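Local coordinates for prophage pi2 protein 01, integrase (PDB 3LYS) that probably binds DNA and takes part in recombination as a phage-family integrase, of which this chain is the helical N-terminal core-binding domain, at residues 11-15 and 81-86; 51-57 and 96-102. The protein carries 1 engineered substitution. All coordinates share one frame; numbering follows the deposited sequence.

Interaction 1: 11-15 and 81-86; sequences YFKDW and ASIQCL. Engineered in segment 81-86: Cys85 (natural residue Pro).
Trp15 lays one face of its indole over the backbone and CB of Ser82, where helix 8-19 crosses helix 69-88 in the helical core-binding domain of this phage-type integrase. The CB of Ser82 stands 3.7 Å from the centroid of the six-membered Trp15 ring and makes a CH-pi contact, while Ala81 CB lies 4.0 Å from Trp15 CH2 at the outer end of the ring. The short segments run at 82° to each other with axes 10.2 Å apart, a spacing taken up mainly by the rings of Tyr11 and Trp15. Phe12 turns a ring edge to Ser82 OG and reaches onward to Tyr32 and Leu36 of helix 26-42; the Ser82 hydroxyl is itself hydrogen-bonded to Val79 O. Cys85, an engineered residue, brings its CB near Trp15 NE1. The ring of Tyr11 is packed on both faces, by Trp15 CB on one and by Leu86 CD2 on the other. A chi1 of 164° sets this ring opposite its own backbone N and directs it to helix 69-88. There Tyr11 OH donates a 2.7 Å hydrogen bond to Ser82 O, which lies near the phenol plane; the C=O...donor angle is 150°, with the hydroxyl tilted somewhat from the carbonyl plane.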
loop_
_atom_site.group_PDB
_atom_site.type_symbol
_atom_site.label_atom_id
_atom_site.label_comp_id
_atom_site.label_asym_id
_atom_site.label_seq_id
_atom_site.Cartn_x
_atom_site.Cartn_y
_atom_site.Cartn_z
ATOM N N TYR A 11 -4.269 -0.977 -9.000
ATOM C CA TYR A 11 -5.422 -0.974 -8.134
ATOM C C TYR A 11 -5.388 0.192 -7.160
ATOM O O TYR A 11 -6.381 0.885 -6.994
ATOM C CB TYR A 11 -5.507 -2.285 -7.359
ATOM C CG TYR A 11 -6.435 -2.220 -6.174
ATOM C CD1 TYR A 11 -5.941 -1.939 -4.900
ATOM C CD2 TYR A 11 -7.815 -2.362 -6.331
ATOM C CE1 TYR A 11 -6.789 -1.792 -3.810
ATOM C CE2 TYR A 11 -8.678 -2.214 -5.251
ATOM C CZ TYR A 11 -8.157 -1.929 -3.996
ATOM O OH TYR A 11 -9.009 -1.765 -2.934
ATOM N N PHE A 12 -4.255 0.421 -6.509
ATOM C CA PHE A 12 -4.176 1.520 -5.553
ATOM C C PHE A 12 -4.688 2.815 -6.166
ATOM O O PHE A 12 -5.487 3.517 -5.557
ATOM C CB PHE A 12 -2.736 1.693 -5.048
ATOM C CG PHE A 12 -2.607 2.659 -3.897
ATOM C CD1 PHE A 12 -2.320 3.997 -4.121
ATOM C CD2 PHE A 12 -2.778 2.228 -2.585
ATOM C CE1 PHE A 12 -2.200 4.890 -3.056
ATOM C CE2 PHE A 12 -2.662 3.115 -1.514
ATOM C CZ PHE A 12 -2.372 4.445 -1.751
ATOM N N LYS A 13 -4.234 3.129 -7.374
ATOM C CA LYS A 13 -4.669 4.349 -8.051
ATOM C C LYS A 13 -6.181 4.286 -8.216
ATOM O O LYS A 13 -6.887 5.211 -7.831
ATOM C CB LYS A 13 -3.993 4.466 -9.417
ATOM C CG LYS A 13 -4.359 5.714 -10.206
ATOM C CD LYS A 13 -3.520 5.825 -11.489
ATOM C CE LYS A 13 -3.775 7.141 -12.225
ATOM N NZ LYS A 13 -5.175 7.281 -12.728
ATOM N N ASP A 14 -6.661 3.183 -8.785
ATOM C CA ASP A 14 -8.090 2.945 -9.008
ATOM C C ASP A 14 -8.854 3.278 -7.719
ATOM O O ASP A 14 -9.793 4.072 -7.725
ATOM C CB ASP A 14 -8.278 1.464 -9.397
ATOM C CG ASP A 14 -9.661 1.149 -9.954
ATOM O OD1 ASP A 14 -10.659 1.529 -9.308
ATOM O OD2 ASP A 14 -9.743 0.500 -11.028
ATOM N N TRP A 15 -8.412 2.669 -6.619
ATOM C CA TRP A 15 -8.997 2.846 -5.291
ATOM C C TRP A 15 -8.989 4.300 -4.813
ATOM O O TRP A 15 -10.047 4.888 -4.559
ATOM C CB TRP A 15 -8.239 1.986 -4.269
ATOM C CG TRP A 15 -8.732 2.129 -2.858
ATOM C CD1 TRP A 15 -9.866 1.606 -2.345
ATOM C CD2 TRP A 15 -8.134 2.917 -1.807
ATOM N NE1 TRP A 15 -10.030 2.020 -1.042
ATOM C CE2 TRP A 15 -8.980 2.825 -0.687
ATOM C CE3 TRP A 15 -6.971 3.693 -1.711
ATOM C CZ2 TRP A 15 -8.705 3.476 0.521
ATOM C CZ3 TRP A 15 -6.696 4.343 -0.509
ATOM C CH2 TRP A 15 -7.565 4.228 0.590
ATOM N N ALA A 81 -4.967 0.604 4.139
ATOM C CA ALA A 81 -6.329 1.072 3.958
ATOM C C ALA A 81 -6.926 0.602 2.632
ATOM O O ALA A 81 -8.086 0.198 2.570
ATOM C CB ALA A 81 -6.367 2.583 4.035
ATOM N N SER A 82 -6.143 0.659 1.568
ATOM C CA SER A 82 -6.656 0.241 0.274
ATOM C C SER A 82 -6.947 -1.245 0.229
ATOM O O SER A 82 -7.809 -1.694 -0.522
ATOM C CB SER A 82 -5.664 0.579 -0.825
ATOM O OG SER A 82 -4.403 0.026 -0.524
ATOM N N ILE A 83 -6.216 -2.022 1.016
ATOM C CA ILE A 83 -6.450 -3.455 1.015
ATOM C C ILE A 83 -7.744 -3.797 1.770
ATOM O O ILE A 83 -8.453 -4.749 1.417
ATOM C CB ILE A 83 -5.236 -4.200 1.592
ATOM C CG1 ILE A 83 -4.259 -4.493 0.465
ATOM C CG2 ILE A 83 -5.656 -5.501 2.209
ATOM C CD1 ILE A 83 -3.680 -3.274 -0.151
ATOM N N GLN A 84 -8.059 -2.987 2.779
ATOM C CA GLN A 84 -9.265 -3.177 3.576
ATOM C C GLN A 84 -10.522 -3.335 2.728
ATOM O O GLN A 84 -11.200 -4.356 2.803
ATOM C CB GLN A 84 -9.467 -1.999 4.522
ATOM C CG GLN A 84 -8.326 -1.777 5.469
ATOM C CD GLN A 84 -7.986 -3.025 6.262
ATOM O OE1 GLN A 84 -7.373 -3.963 5.735
ATOM N NE2 GLN A 84 -8.384 -3.050 7.536
ATOM N N CYS A 85 -10.837 -2.320 1.931
ATOM C CA CYS A 85 -12.021 -2.382 1.095
ATOM C C CYS A 85 -11.922 -3.637 0.242
ATOM O O CYS A 85 -12.920 -4.292 -0.046
ATOM C CB CYS A 85 -12.148 -1.125 0.206
ATOM S SG CYS A 85 -13.885 -0.652 -0.234
ATOM N N LEU A 86 -10.712 -4.004 -0.142
ATOM C CA LEU A 86 -10.550 -5.192 -0.966
ATOM C C LEU A 86 -10.999 -6.426 -0.191
ATOM O O LEU A 86 -11.552 -7.367 -0.760
ATOM C CB LEU A 86 -9.095 -5.326 -1.402
ATOM C CG LEU A 86 -8.857 -5.914 -2.793
ATOM C CD1 LEU A 86 -9.729 -5.247 -3.852
ATOM C CD2 LEU A 86 -7.397 -5.713 -3.109
#

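Interaction 2: 51-57 and 96-102; sequences ITASSYQ and FTTRAVV
Phe96 presents a ring face to Ile51, whose CG2 sits 3.2 Å from the ring centroid, almost on the ring normal, while CD1 of Ile51 reaches the far end of the ring at CZ. Beside this pair, the ring of Tyr56 is covered over its centre by Thr97 CG2, 3.4 Å from the centroid, and meets Ala100 CB at its edge. The Tyr56 and Phe96 planes are inclined at 48°, an oblique pairing in which Tyr56 CB also rests near Phe96 CD1. This half is compact and apolar at its centre, with polar ends tied to neighbouring parts of the chain: Tyr56 OH bonds His76 ND1 of helix 69-88, and Thr97 OG1 bonds Asp95 and Arg80.

Toward solvent the contact becomes polar and looser. The Gln57 chain bends at chi2 (47°), bringing NE2 to Ala100 O at 2.9 Å, with the donor above the carbonyl plane; the backbone at 99-102 is not well defined, so this bond is tentative. Ala53, which is exposed, brings its CA to Phe96 O in a CA-H...O contact. Within 51-57 itself, Thr52 OG1 accepts from Ser55 N at 3.0 Å, the N-cap bond of helix 53-64. The arrangement is that of an N-capped helix start packed against the irregular chain that follows helix 69-88 in this integrase core-binding domain.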
loop_
_atom_site.group_PDB
_atom_site.type_symbol
_atom_site.label_atom_id
_atom_site.label_comp_id
_atom_site.label_asym_id
_atom_site.label_seq_id
_atom_site.Cartn_x
_atom_site.Cartn_y
_atom_site.Cartn_z
ATOM N N ILE A 51 0.842 -11.139 -3.598
ATOM C CA ILE A 51 1.398 -10.551 -2.396
ATOM C C ILE A 51 1.130 -11.438 -1.182
ATOM O O ILE A 51 0.017 -11.937 -1.004
ATOM C CB ILE A 51 0.785 -9.174 -2.142
ATOM C CG1 ILE A 51 0.849 -8.347 -3.422
ATOM C CG2 ILE A 51 1.529 -8.472 -1.023
ATOM C CD1 ILE A 51 0.073 -7.071 -3.341
ATOM N N THR A 52 2.159 -11.635 -0.355
ATOM C CA THR A 52 2.050 -12.446 0.865
ATOM C C THR A 52 2.554 -11.631 2.051
ATOM O O THR A 52 3.225 -10.624 1.860
ATOM C CB THR A 52 2.882 -13.738 0.767
ATOM O OG1 THR A 52 4.272 -13.419 0.825
ATOM C CG2 THR A 52 2.598 -14.453 -0.537
ATOM N N ALA A 53 2.241 -12.059 3.268
ATOM C CA ALA A 53 2.683 -11.333 4.458
ATOM C C ALA A 53 4.189 -11.098 4.444
ATOM O O ALA A 53 4.689 -10.085 4.960
ATOM C CB ALA A 53 2.299 -12.099 5.706
ATOM N N SER A 54 4.899 -12.057 3.851
ATOM C CA SER A 54 6.357 -12.008 3.723
ATOM C C SER A 54 6.759 -11.034 2.624
ATOM O O SER A 54 7.592 -10.155 2.846
ATOM C CB SER A 54 6.913 -13.405 3.411
ATOM O OG SER A 54 6.694 -14.295 4.499
ATOM N N SER A 55 6.172 -11.201 1.439
ATOM C CA SER A 55 6.445 -10.311 0.308
ATOM C C SER A 55 6.370 -8.884 0.793
ATOM O O SER A 55 7.343 -8.137 0.720
ATOM C CB SER A 55 5.393 -10.466 -0.794
ATOM O OG SER A 55 5.653 -11.573 -1.624
ATOM N N TYR A 56 5.191 -8.529 1.284
ATOM C CA TYR A 56 4.918 -7.192 1.765
ATOM C C TYR A 56 5.927 -6.736 2.800
ATOM O O TYR A 56 6.466 -5.634 2.706
ATOM C CB TYR A 56 3.489 -7.117 2.318
ATOM C CG TYR A 56 3.084 -5.737 2.775
ATOM C CD1 TYR A 56 2.942 -5.448 4.135
ATOM C CD2 TYR A 56 2.897 -4.703 1.862
ATOM C CE1 TYR A 56 2.632 -4.162 4.579
ATOM C CE2 TYR A 56 2.592 -3.411 2.295
ATOM C CZ TYR A 56 2.464 -3.148 3.655
ATOM O OH TYR A 56 2.218 -1.864 4.081
ATOM N N GLN A 57 6.192 -7.583 3.787
ATOM C CA GLN A 57 7.156 -7.238 4.837
ATOM C C GLN A 57 8.526 -6.963 4.212
ATOM O O GLN A 57 9.239 -6.036 4.603
ATOM C CB GLN A 57 7.247 -8.390 5.846
ATOM C CG GLN A 57 8.062 -8.077 7.098
ATOM C CD GLN A 57 7.696 -6.735 7.715
ATOM O OE1 GLN A 57 8.428 -5.759 7.571
ATOM N NE2 GLN A 57 6.557 -6.681 8.395
ATOM N N PHE A 96 -2.639 -9.422 3.758
ATOM C CA PHE A 96 -1.205 -9.637 3.981
ATOM C C PHE A 96 -0.539 -8.506 4.738
ATOM O O PHE A 96 0.567 -8.664 5.226
ATOM C CB PHE A 96 -0.478 -9.841 2.653
ATOM C CG PHE A 96 -0.785 -8.783 1.649
ATOM C CD1 PHE A 96 -0.259 -7.499 1.774
ATOM C CD2 PHE A 96 -1.642 -9.051 0.600
ATOM C CE1 PHE A 96 -0.590 -6.494 0.856
ATOM C CE2 PHE A 96 -1.977 -8.059 -0.315
ATOM C CZ PHE A 96 -1.446 -6.773 -0.185
ATOM N N THR A 97 -1.203 -7.367 4.842
ATOM C CA THR A 97 -0.605 -6.247 5.549
ATOM C C THR A 97 -1.042 -6.266 7.001
ATOM O O THR A 97 -0.843 -5.318 7.761
ATOM C CB THR A 97 -1.038 -4.927 4.924
ATOM O OG1 THR A 97 -2.463 -4.812 4.987
ATOM C CG2 THR A 97 -0.606 -4.879 3.492
ATOM N N THR A 98 -1.623 -7.380 7.390
ATOM C CA THR A 98 -2.149 -7.517 8.722
ATOM C C THR A 98 -1.124 -7.461 9.853
ATOM O O THR A 98 -1.097 -6.505 10.626
ATOM C CB THR A 98 -2.985 -8.812 8.792
ATOM O OG1 THR A 98 -3.707 -8.858 10.025
ATOM C CG2 THR A 98 -2.080 -10.049 8.653
ATOM N N ARG A 99 -0.273 -8.473 9.942
ATOM C CA ARG A 99 0.708 -8.552 11.014
ATOM C C ARG A 99 2.053 -8.001 10.584
ATOM O O ARG A 99 3.001 -7.951 11.364
ATOM C CB ARG A 99 0.849 -10.006 11.443
ATOM C CG ARG A 99 1.040 -10.210 12.910
ATOM C CD ARG A 99 0.935 -11.681 13.228
ATOM N NE ARG A 99 1.525 -11.987 14.523
ATOM C CZ ARG A 99 2.826 -11.911 14.786
ATOM N NH1 ARG A 99 3.681 -11.540 13.839
ATOM N NH2 ARG A 99 3.272 -12.201 16.002
ATOM N N ALA A 100 2.141 -7.587 9.332
ATOM C CA ALA A 100 3.392 -7.032 8.845
ATOM C C ALA A 100 3.608 -5.657 9.469
ATOM O O ALA A 100 4.426 -4.873 8.992
ATOM C CB ALA A 100 3.363 -6.923 7.328
ATOM N N VAL A 101 2.864 -5.384 10.542
ATOM C CA VAL A 101 2.918 -4.109 11.271
ATOM C C VAL A 101 4.352 -3.594 11.474
ATOM O O VAL A 101 4.592 -2.409 11.751
ATOM C CB VAL A 101 2.208 -4.245 12.661
ATOM C CG1 VAL A 101 2.901 -5.307 13.510
ATOM C CG2 VAL A 101 2.195 -2.895 13.386
ATOM N N VAL A 102 5.308 -4.496 11.332
ATOM C CA VAL A 102 6.696 -4.127 11.495
ATOM C C VAL A 102 7.072 -3.124 10.420
ATOM O O VAL A 102 7.136 -3.455 9.242
ATOM C CB VAL A 102 7.579 -5.376 11.414
ATOM C CG1 VAL A 102 9.013 -5.028 11.765
ATOM C CG2 VAL A 102 7.044 -6.441 12.377
#

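How the interactions relate
Interaction 1 is a buried helix-to-helix crossing nearer the centre of the chain, whereas interaction 2 is partly buried and sets a helix start against a loop. Their centres are 15 Å apart, and their segments alternate along the sequence. The two meet directly through Ile83, whose CG1 packs 3.7 Å from Phe96 CZ, so helix 69-88 contributes to interaction 1 and also backs the aromatic part of interaction 2. Both rely on carbon atoms set over aromatic faces. The polar chemistry differs: the crossing carries a tyrosine hydroxyl bond to a buried helix carbonyl, while 51-57/96-102 uses a glutamine amide that tentatively reaches a loop carbonyl at its more exposed end.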